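Local coordinates for protein putative alpha-galactosidase (Bacteroides fragilis, PDB 4NZJ) that probably hydrolyses terminal, non-reducing alpha-D-galactose residues of alpha-D-galactosides, at residues Q121-M126 / D172-R177; S137-D142 / R177-G182; L181-D186 / W212-L217. All coordinates share one frame; numbering follows the deposited sequence.

Contact 1 (Q121-M126 / D172-R177)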
loop_
_atom_site.group_PDB
_atom_site.type_symbol
_atom_site.label_atom_id
_atom_site.label_comp_id
_atom_site.label_asym_id
_atom_site.label_seq_id
_atom_site.Cartn_x
_atom_site.Cartn_y
_atom_site.Cartn_z
ATOM N N GLN A 121 4.344 19.122 5.240
ATOM C CA GLN A 121 5.504 18.644 6.001
ATOM C C GLN A 121 5.677 17.137 5.856
ATOM O O GLN A 121 6.795 16.634 5.765
ATOM C CB GLN A 121 5.354 18.973 7.484
ATOM C CG GLN A 121 5.614 20.417 7.847
ATOM C CD GLN A 121 5.515 20.655 9.339
ATOM O OE1 GLN A 121 5.595 19.719 10.139
ATOM N NE2 GLN A 121 5.349 21.912 9.725
ATOM N N THR A 122 4.564 16.419 5.862
ATOM C CA THR A 122 4.592 14.979 5.697
ATOM C C THR A 122 5.119 14.589 4.312
ATOM O O THR A 122 5.989 13.723 4.210
ATOM C CB THR A 122 3.201 14.379 5.965
ATOM O OG1 THR A 122 2.866 14.591 7.343
ATOM C CG2 THR A 122 3.173 12.895 5.649
ATOM N N ALA A 123 4.606 15.230 3.264
ATOM C CA ALA A 123 5.117 15.026 1.902
ATOM C C ALA A 123 6.625 15.306 1.818
ATOM O O ALA A 123 7.382 14.509 1.258
ATOM C CB ALA A 123 4.362 15.903 0.912
ATOM N N ASP A 124 7.062 16.428 2.381
ATOM C CA ASP A 124 8.481 16.795 2.360
ATOM C C ASP A 124 9.340 15.718 3.032
ATOM O O ASP A 124 10.418 15.369 2.542
ATOM C CB ASP A 124 8.700 18.124 3.084
ATOM C CG ASP A 124 8.138 19.324 2.329
ATOM O OD1 ASP A 124 7.722 19.189 1.162
ATOM O OD2 ASP A 124 8.127 20.429 2.917
ATOM N N ALA A 125 8.853 15.193 4.154
ATOM C CA ALA A 125 9.589 14.175 4.903
ATOM C C ALA A 125 9.688 12.864 4.129
ATOM O O ALA A 125 10.711 12.187 4.182
ATOM C CB ALA A 125 8.942 13.939 6.258
HETATM N N MSE A 126 8.629 12.513 3.405
HETATM C CA MSE A 126 8.621 11.280 2.609
HETATM C C MSE A 126 9.602 11.364 1.460
HETATM O O MSE A 126 10.153 10.344 1.024
HETATM C CB MSE A 126 7.205 10.981 2.126
HETATM C CG MSE A 126 6.382 10.461 3.298
HETATM SE SE MSE A 126 4.461 10.356 2.888
HETATM C CE MSE A 126 4.486 8.837 1.644
ATOM N N ASP A 172 -2.091 19.926 -5.569
ATOM C CA ASP A 172 -1.113 20.471 -6.511
ATOM C C ASP A 172 0.313 20.317 -5.981
ATOM O O ASP A 172 1.218 19.932 -6.725
ATOM C CB ASP A 172 -1.405 21.943 -6.797
ATOM C CG ASP A 172 -2.642 22.153 -7.670
ATOM O OD1 ASP A 172 -3.170 21.184 -8.241
ATOM O OD2 ASP A 172 -3.078 23.312 -7.798
ATOM N N TYR A 173 0.505 20.619 -4.700
ATOM C CA TYR A 173 1.809 20.472 -4.058
ATOM C C TYR A 173 2.290 19.028 -4.135
ATOM O O TYR A 173 3.452 18.765 -4.475
ATOM C CB TYR A 173 1.729 20.932 -2.595
ATOM C CG TYR A 173 3.055 21.042 -1.887
ATOM C CD1 TYR A 173 3.650 19.930 -1.300
ATOM C CD2 TYR A 173 3.708 22.266 -1.780
ATOM C CE1 TYR A 173 4.866 20.033 -0.638
ATOM C CE2 TYR A 173 4.922 22.377 -1.121
ATOM C CZ TYR A 173 5.493 21.266 -0.546
ATOM O OH TYR A 173 6.698 21.385 0.105
ATOM N N LEU A 174 1.387 18.103 -3.824
ATOM C CA LEU A 174 1.692 16.672 -3.874
ATOM C C LEU A 174 2.018 16.219 -5.297
ATOM O O LEU A 174 3.021 15.552 -5.519
ATOM C CB LEU A 174 0.535 15.844 -3.295
ATOM C CG LEU A 174 0.588 15.561 -1.785
ATOM C CD1 LEU A 174 0.988 16.774 -0.963
ATOM C CD2 LEU A 174 -0.750 15.000 -1.310
ATOM N N HIS A 175 1.182 16.593 -6.259
ATOM C CA HIS A 175 1.369 16.151 -7.649
ATOM C C HIS A 175 2.690 16.630 -8.245
ATOM O O HIS A 175 3.342 15.895 -8.989
ATOM C CB HIS A 175 0.230 16.648 -8.535
ATOM C CG HIS A 175 -1.094 16.031 -8.224
ATOM N ND1 HIS A 175 -2.283 16.630 -8.570
ATOM C CD2 HIS A 175 -1.421 14.887 -7.578
ATOM C CE1 HIS A 175 -3.289 15.876 -8.162
ATOM N NE2 HIS A 175 -2.795 14.811 -7.559
ATOM N N GLU A 176 3.085 17.852 -7.901
ATOM C CA GLU A 176 4.363 18.412 -8.347
ATOM C C GLU A 176 5.540 17.557 -7.887
ATOM O O GLU A 176 6.617 17.610 -8.476
ATOM C CB GLU A 176 4.536 19.841 -7.818
ATOM C CG GLU A 176 3.688 20.881 -8.532
ATOM C CD GLU A 176 3.549 22.170 -7.738
ATOM O OE1 GLU A 176 4.349 22.391 -6.800
ATOM O OE2 GLU A 176 2.635 22.963 -8.051
ATOM N N ARG A 177 5.327 16.781 -6.827
ATOM C CA ARG A 177 6.349 15.933 -6.228
ATOM C C ARG A 177 6.096 14.435 -6.446
ATOM O O ARG A 177 6.799 13.582 -5.888
ATOM C CB ARG A 177 6.448 16.264 -4.738
ATOM C CG ARG A 177 7.049 17.638 -4.504
ATOM C CD ARG A 177 6.677 18.234 -3.160
ATOM N NE ARG A 177 7.269 19.562 -3.017
ATOM C CZ ARG A 177 6.811 20.672 -3.591
ATOM N NH1 ARG A 177 5.712 20.664 -4.338
ATOM N NH2 ARG A 177 7.449 21.818 -3.398
HETATM O O HOH W 1 9.601 19.087 -0.897
#
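Tyr-173 and Asp-124 form the polar link between the two helices. Tyr-173 OH donates to Asp-124 OD1 at 2.6 Å, and that oxygen receives it on its syn lone pair. With CG anti to the backbone N (chi1 -170°), the tyrosine ring reaches across to the carboxylate; OD1 lies in the ring plane at the hydroxyl end, the two side chains crossing at about a right angle with their planes 45° apart. Tyrosine suits this place because it is long and ends in a donor.

The charged interactions gather round Arg-177. Its guanidinium lies over one face of the Tyr-173 ring as a cation-pi pair, NH1 standing 3.5 Å above the ring plane. NH1 also donates to Tyr-173 O at 3.0 Å. Asp-124 OD1 is 4.2 Å from Arg-177 NE but well out of the guanidinium plane, so the attraction is between charges alone; a water joins them, donating to OD1 and accepting from NE. The nearby positive charge would tend to keep the aspartate ionised.

Helical segments 121-126 and 172-176 run nearly parallel (8°); they belong to helices 116-128 and 166-176, neighbouring outer helices of the TIM barrel.

Beneath the polar groups the contact is apolar. Ala-123 CB meets Leu-174 CD1 at 4.0 Å and the Tyr-173 edge at CE1. Both Ala-123 and Leu-174 also rest on Ile-139 of strand 138-140, and alanine's short side chain lets the leucine and the ring edge come close to its helix.

Contact 2 (S137-D142 / R177-G182)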
loop_
_atom_site.group_PDB
_atom_site.type_symbol
_atom_site.label_atom_id
_atom_site.label_comp_id
_atom_site.label_asym_id
_atom_site.label_seq_id
_atom_site.Cartn_x
_atom_site.Cartn_y
_atom_site.Cartn_z
ATOM N N SER A 137 3.581 6.416 -2.316
ATOM C CA SER A 137 3.091 7.511 -3.167
ATOM C C SER A 137 1.782 8.168 -2.710
ATOM O O SER A 137 1.519 9.322 -3.077
ATOM C CB SER A 137 2.951 7.018 -4.612
ATOM O OG SER A 137 2.006 5.962 -4.719
ATOM N N TYR A 138 0.963 7.456 -1.938
ATOM C CA TYR A 138 -0.327 7.988 -1.478
ATOM C C TYR A 138 -0.193 8.714 -0.142
ATOM O O TYR A 138 0.409 8.198 0.807
ATOM C CB TYR A 138 -1.389 6.878 -1.383
ATOM C CG TYR A 138 -1.855 6.430 -2.745
ATOM C CD1 TYR A 138 -2.932 7.048 -3.376
ATOM C CD2 TYR A 138 -1.196 5.415 -3.420
ATOM C CE1 TYR A 138 -3.342 6.659 -4.638
ATOM C CE2 TYR A 138 -1.589 5.020 -4.685
ATOM C CZ TYR A 138 -2.665 5.634 -5.288
ATOM O OH TYR A 138 -3.047 5.232 -6.546
ATOM N N ILE A 139 -0.746 9.922 -0.088
ATOM C CA ILE A 139 -0.835 10.702 1.137
ATOM C C ILE A 139 -2.324 10.943 1.363
ATOM O O ILE A 139 -2.962 11.660 0.607
ATOM C CB ILE A 139 -0.038 12.012 1.010
ATOM C CG1 ILE A 139 1.449 11.663 0.906
ATOM C CG2 ILE A 139 -0.294 12.946 2.188
ATOM C CD1 ILE A 139 2.367 12.851 0.743
ATOM N N ASN A 140 -2.873 10.300 2.385
ATOM C CA ASN A 140 -4.319 10.206 2.550
ATOM C C ASN A 140 -4.830 11.029 3.727
ATOM O O ASN A 140 -4.525 10.741 4.893
ATOM C CB ASN A 140 -4.731 8.741 2.708
ATOM C CG ASN A 140 -4.423 7.898 1.476
ATOM O OD1 ASN A 140 -4.190 8.413 0.381
ATOM N ND2 ASN A 140 -4.428 6.586 1.652
ATOM N N ILE A 141 -5.617 12.049 3.403
ATOM C CA ILE A 141 -6.351 12.835 4.381
ATOM C C ILE A 141 -7.499 11.963 4.872
ATOM O O ILE A 141 -8.207 11.344 4.073
ATOM C CB ILE A 141 -6.899 14.135 3.738
ATOM C CG1 ILE A 141 -5.737 15.024 3.292
ATOM C CG2 ILE A 141 -7.815 14.889 4.692
ATOM C CD1 ILE A 141 -6.160 16.269 2.543
ATOM N N ASP A 142 -7.676 11.909 6.185
ATOM C CA ASP A 142 -8.735 11.105 6.779
ATOM C C ASP A 142 -9.906 12.002 7.215
ATOM O O ASP A 142 -10.163 13.028 6.588
ATOM C CB ASP A 142 -8.165 10.252 7.920
ATOM C CG ASP A 142 -8.963 8.969 8.143
ATOM O OD1 ASP A 142 -8.752 7.985 7.395
ATOM O OD2 ASP A 142 -9.812 8.957 9.058
ATOM N N ARG A 177 5.327 16.781 -6.827
ATOM C CA ARG A 177 6.349 15.933 -6.228
ATOM C C ARG A 177 6.096 14.435 -6.446
ATOM O O ARG A 177 6.799 13.582 -5.888
ATOM C CB ARG A 177 6.448 16.264 -4.738
ATOM C CG ARG A 177 7.049 17.638 -4.504
ATOM C CD ARG A 177 6.677 18.234 -3.160
ATOM N NE ARG A 177 7.269 19.562 -3.017
ATOM C CZ ARG A 177 6.811 20.672 -3.591
ATOM N NH1 ARG A 177 5.712 20.664 -4.338
ATOM N NH2 ARG A 177 7.449 21.818 -3.398
ATOM N N GLY A 178 5.108 14.115 -7.273
ATOM C CA GLY A 178 4.831 12.735 -7.642
ATOM C C GLY A 178 3.975 11.966 -6.653
ATOM O O GLY A 178 3.828 10.751 -6.772
ATOM N N PHE A 179 3.396 12.663 -5.679
ATOM C CA PHE A 179 2.496 12.029 -4.728
ATOM C C PHE A 179 1.058 12.097 -5.213
ATOM O O PHE A 179 0.691 12.966 -6.004
ATOM C CB PHE A 179 2.577 12.706 -3.356
ATOM C CG PHE A 179 3.897 12.520 -2.651
ATOM C CD1 PHE A 179 4.281 11.279 -2.177
ATOM C CD2 PHE A 179 4.742 13.600 -2.441
ATOM C CE1 PHE A 179 5.491 11.110 -1.523
ATOM C CE2 PHE A 179 5.947 13.438 -1.784
ATOM C CZ PHE A 179 6.320 12.191 -1.321
ATOM N N LYS A 180 0.265 11.166 -4.694
ATOM C CA LYS A 180 -1.167 11.096 -4.937
ATOM C C LYS A 180 -1.906 11.468 -3.657
ATOM O O LYS A 180 -1.456 11.128 -2.558
ATOM C CB LYS A 180 -1.552 9.685 -5.364
ATOM C CG LYS A 180 -0.869 9.230 -6.641
ATOM C CD LYS A 180 -1.881 8.666 -7.619
ATOM C CE LYS A 180 -1.211 8.240 -8.910
ATOM N NZ LYS A 180 -0.101 9.163 -9.261
ATOM N N LEU A 181 -3.036 12.159 -3.800
ATOM C CA LEU A 181 -3.815 12.632 -2.660
ATOM C C LEU A 181 -5.041 11.765 -2.409
ATOM O O LEU A 181 -5.868 11.573 -3.300
ATOM C CB LEU A 181 -4.277 14.072 -2.884
ATOM C CG LEU A 181 -5.173 14.630 -1.777
ATOM C CD1 LEU A 181 -4.417 14.705 -0.466
ATOM C CD2 LEU A 181 -5.715 15.993 -2.150
ATOM N N GLY A 182 -5.170 11.275 -1.181
ATOM C CA GLY A 182 -6.374 10.584 -0.752
ATOM C C GLY A 182 -7.257 11.461 0.116
ATOM O O GLY A 182 -6.776 12.364 0.811
#
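Tyr-138, Ile-139 and Asn-140 pair in parallel with Lys-180, Leu-181 and Gly-182, a buried strand-to-strand contact in the wall of the barrel. Four backbone bonds hold the register: Lys-180 N to Ser-137 O, Ile-139 N to Lys-180 O, Gly-182 N to Ile-139 O, and Ile-141 N to Gly-182 O.

Side chains alternate between the two faces. On the face of Tyr-138, Lys-180 lays its aliphatic chain over the phenol ring, CB 4.0 Å from the ring centroid in a CH-pi contact, while in the conformer described NZ bonds Ile-30 O. Gly-182 suits its place because Asn-140 OD1 sits 3.3 Å from its CA, where a CB would clash. On the face of Ile-139, CD1 of that residue stands 3.9 Å from the Phe-179 ring centroid, 18° off the ring normal, and Ser-137 O lies at the ring's edge. Further along, Ile-141 CD1 touches Leu-181 CD1 at 3.8 Å. Ile-139 packs on helices 116-128 and 166-176, Leu-181 on helix 166-176, and Ile-141 on Leu-114.

Gly-178, with its positive phi, is the C-prime residue of the Schellman motif that ends helix 166-176 and turns the chain into strand 180-186. Strand, helix and parallel strand together make one beta-alpha-beta unit of the TIM barrel.

Contact 3 (L181-D186 / W212-L217)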
loop_
_atom_site.group_PDB
_atom_site.type_symbol
_atom_site.label_atom_id
_atom_site.label_comp_id
_atom_site.label_asym_id
_atom_site.label_seq_id
_atom_site.Cartn_x
_atom_site.Cartn_y
_atom_site.Cartn_z
ATOM N N LEU A 181 -3.036 12.159 -3.800
ATOM C CA LEU A 181 -3.815 12.632 -2.660
ATOM C C LEU A 181 -5.041 11.765 -2.409
ATOM O O LEU A 181 -5.868 11.573 -3.300
ATOM C CB LEU A 181 -4.277 14.072 -2.884
ATOM C CG LEU A 181 -5.173 14.630 -1.777
ATOM C CD1 LEU A 181 -4.417 14.705 -0.466
ATOM C CD2 LEU A 181 -5.715 15.993 -2.150
ATOM N N GLY A 182 -5.170 11.275 -1.181
ATOM C CA GLY A 182 -6.374 10.584 -0.752
ATOM C C GLY A 182 -7.257 11.461 0.116
ATOM O O GLY A 182 -6.776 12.364 0.811
ATOM N N ILE A 183 -8.562 11.194 0.063
ATOM C CA ILE A 183 -9.527 11.914 0.867
ATOM C C ILE A 183 -10.500 10.892 1.438
ATOM O O ILE A 183 -10.447 9.714 1.086
ATOM C CB ILE A 183 -10.234 13.026 0.052
ATOM C CG1 ILE A 183 -10.738 14.153 0.967
ATOM C CG2 ILE A 183 -11.354 12.464 -0.816
ATOM C CD1 ILE A 183 -10.854 15.479 0.257
ATOM N N TYR A 184 -11.357 11.351 2.336
ATOM C CA TYR A 184 -12.196 10.476 3.127
ATOM C C TYR A 184 -13.639 10.946 3.097
ATOM O O TYR A 184 -13.920 12.137 3.239
ATOM C CB TYR A 184 -11.684 10.476 4.571
ATOM C CG TYR A 184 -12.591 9.799 5.572
ATOM C CD1 TYR A 184 -13.656 10.478 6.137
ATOM C CD2 TYR A 184 -12.384 8.474 5.951
ATOM C CE1 TYR A 184 -14.495 9.865 7.049
ATOM C CE2 TYR A 184 -13.221 7.848 6.863
ATOM C CZ TYR A 184 -14.276 8.552 7.412
ATOM O OH TYR A 184 -15.123 7.956 8.322
ATOM N N SER A 185 -14.564 10.008 2.940
ATOM C CA SER A 185 -15.962 10.283 3.222
ATOM C C SER A 185 -16.627 9.012 3.737
ATOM O O SER A 185 -15.944 8.042 4.089
ATOM C CB SER A 185 -16.684 10.836 2.000
ATOM O OG SER A 185 -17.976 11.308 2.361
ATOM N N ASP A 186 -17.951 9.031 3.815
ATOM C CA ASP A 186 -18.704 7.962 4.457
ATOM C C ASP A 186 -20.029 7.810 3.723
ATOM O O ASP A 186 -20.624 8.811 3.290
ATOM C CB ASP A 186 -18.932 8.348 5.921
ATOM C CG ASP A 186 -19.487 7.224 6.761
ATOM O OD1 ASP A 186 -20.682 6.899 6.604
ATOM O OD2 ASP A 186 -18.733 6.696 7.611
ATOM N N TRP A 212 -10.663 18.920 -7.285
ATOM C CA TRP A 212 -9.565 19.236 -6.376
ATOM C C TRP A 212 -8.295 18.448 -6.671
ATOM O O TRP A 212 -7.248 18.734 -6.092
ATOM C CB TRP A 212 -9.971 18.981 -4.929
ATOM C CG TRP A 212 -11.166 19.738 -4.485
ATOM C CD1 TRP A 212 -11.662 20.891 -5.022
ATOM C CD2 TRP A 212 -12.018 19.405 -3.388
ATOM N NE1 TRP A 212 -12.779 21.291 -4.331
ATOM C CE2 TRP A 212 -13.025 20.389 -3.326
ATOM C CE3 TRP A 212 -12.037 18.356 -2.457
ATOM C CZ2 TRP A 212 -14.036 20.364 -2.363
ATOM C CZ3 TRP A 212 -13.043 18.330 -1.504
ATOM C CH2 TRP A 212 -14.029 19.324 -1.465
ATOM N N GLY A 213 -8.388 17.444 -7.539
ATOM C CA GLY A 213 -7.239 16.616 -7.896
ATOM C C GLY A 213 -7.037 15.404 -7.007
ATOM O O GLY A 213 -5.937 14.861 -6.928
ATOM N N VAL A 214 -8.098 14.970 -6.334
ATOM C CA VAL A 214 -8.054 13.776 -5.496
ATOM C C VAL A 214 -7.777 12.528 -6.346
ATOM O O VAL A 214 -8.290 12.396 -7.463
ATOM C CB VAL A 214 -9.374 13.621 -4.720
ATOM C CG1 VAL A 214 -9.503 12.243 -4.076
ATOM C CG2 VAL A 214 -9.491 14.724 -3.676
ATOM N N ASP A 215 -6.959 11.632 -5.798
ATOM C CA ASP A 215 -6.525 10.418 -6.480
ATOM C C ASP A 215 -7.019 9.127 -5.813
ATOM O O ASP A 215 -6.899 8.048 -6.386
ATOM C CB ASP A 215 -5.003 10.399 -6.522
ATOM C CG ASP A 215 -4.433 11.636 -7.186
ATOM O OD1 ASP A 215 -4.697 11.814 -8.393
ATOM O OD2 ASP A 215 -3.748 12.435 -6.504
ATOM N N LEU A 216 -7.581 9.251 -4.613
ATOM C CA LEU A 216 -8.067 8.108 -3.849
ATOM C C LEU A 216 -9.170 8.568 -2.912
ATOM O O LEU A 216 -9.071 9.634 -2.309
ATOM C CB LEU A 216 -6.910 7.471 -3.065
ATOM C CG LEU A 216 -7.219 6.298 -2.120
ATOM C CD1 LEU A 216 -6.011 5.379 -1.973
ATOM C CD2 LEU A 216 -7.673 6.795 -0.755
ATOM N N LEU A 217 -10.221 7.759 -2.810
ATOM C CA LEU A 217 -11.283 7.967 -1.834
ATOM C C LEU A 217 -11.376 6.759 -0.924
ATOM O O LEU A 217 -11.573 5.641 -1.404
ATOM C CB LEU A 217 -12.630 8.164 -2.526
ATOM C CG LEU A 217 -13.835 8.258 -1.581
ATOM C CD1 LEU A 217 -13.712 9.481 -0.684
ATOM C CD2 LEU A 217 -15.156 8.262 -2.335
#
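Ile-183 meets Trp-212, Val-214 and Leu-217, its two branches going to different partners. Its CG1 is anti to the backbone N (chi1 -154°), and CD1 at the end of that branch comes up to the edge of the Trp-212 indole, 4.0 Å from CZ3, the two side chains crossing at about a right angle. The other branch, CG2, meets Val-214 CG1 at 3.8 Å, again nearly at right angles, and Leu-217 CD1 at 3.8 Å, the leucine crossing it obliquely. Apolar chains suit this face of the sheet because it packs under helix 202-212, whose Phe-209 touches Ile-183, Val-214 and Leu-217.

On the opposite face, Leu-216 lays CB and CD2 over Gly-182 CA; a CB on the glycine would be tight against CD2, so the missing side chain makes room for the leucine.

These strands, 180-186 and 216-220, are parallel neighbours in the TIM barrel, joined through helix 202-212 as a beta-alpha-beta unit. Gly-213, with positive phi, closes that helix in a Schellman motif.

Asp-215 ties down the start of the pairing. Its CG is beside the backbone N (chi1 -57°), which turns the carboxylate back to the other strand, where OD2 takes Leu-181 N at 2.8 Å on its anti lone pair. Leu-181 O in turn accepts Asp-215 N at 2.7 Å and, weakly, Leu-216 N. An aspartate suits this place because it has further partners for its charge: His-175 bonds OD2 and Arg-247 forms a salt bridge with OD1. Regular sheet bonding follows with Ile-183 N to Leu-216 O at 2.9 Å. Further along, the Tyr-184 hydroxyl bonds Asp-220, and a glycerol, probably from the crystallisation liquor, lies beside this side chain.

Contacts 2 and 3 lie in the buried barrel wall and share strand 180-186, which pairs with 138-140 on one edge and with 216-220 on the other; Leu-181 and Gly-182 serve both. Contact 1 is partly buried and farther from the chain's centre, between the helices that flank strand 138-140 in sequence. Contact 2 is held by backbone bonds and contact 3 by backbone bonds plus a buried carboxylate, whereas contact 1 relies on side chains, a water and charge at its partly exposed side. The layers interlock: both helices of contact 1 pack on contact 2, and helix 166-176 reaches contact 3 as well.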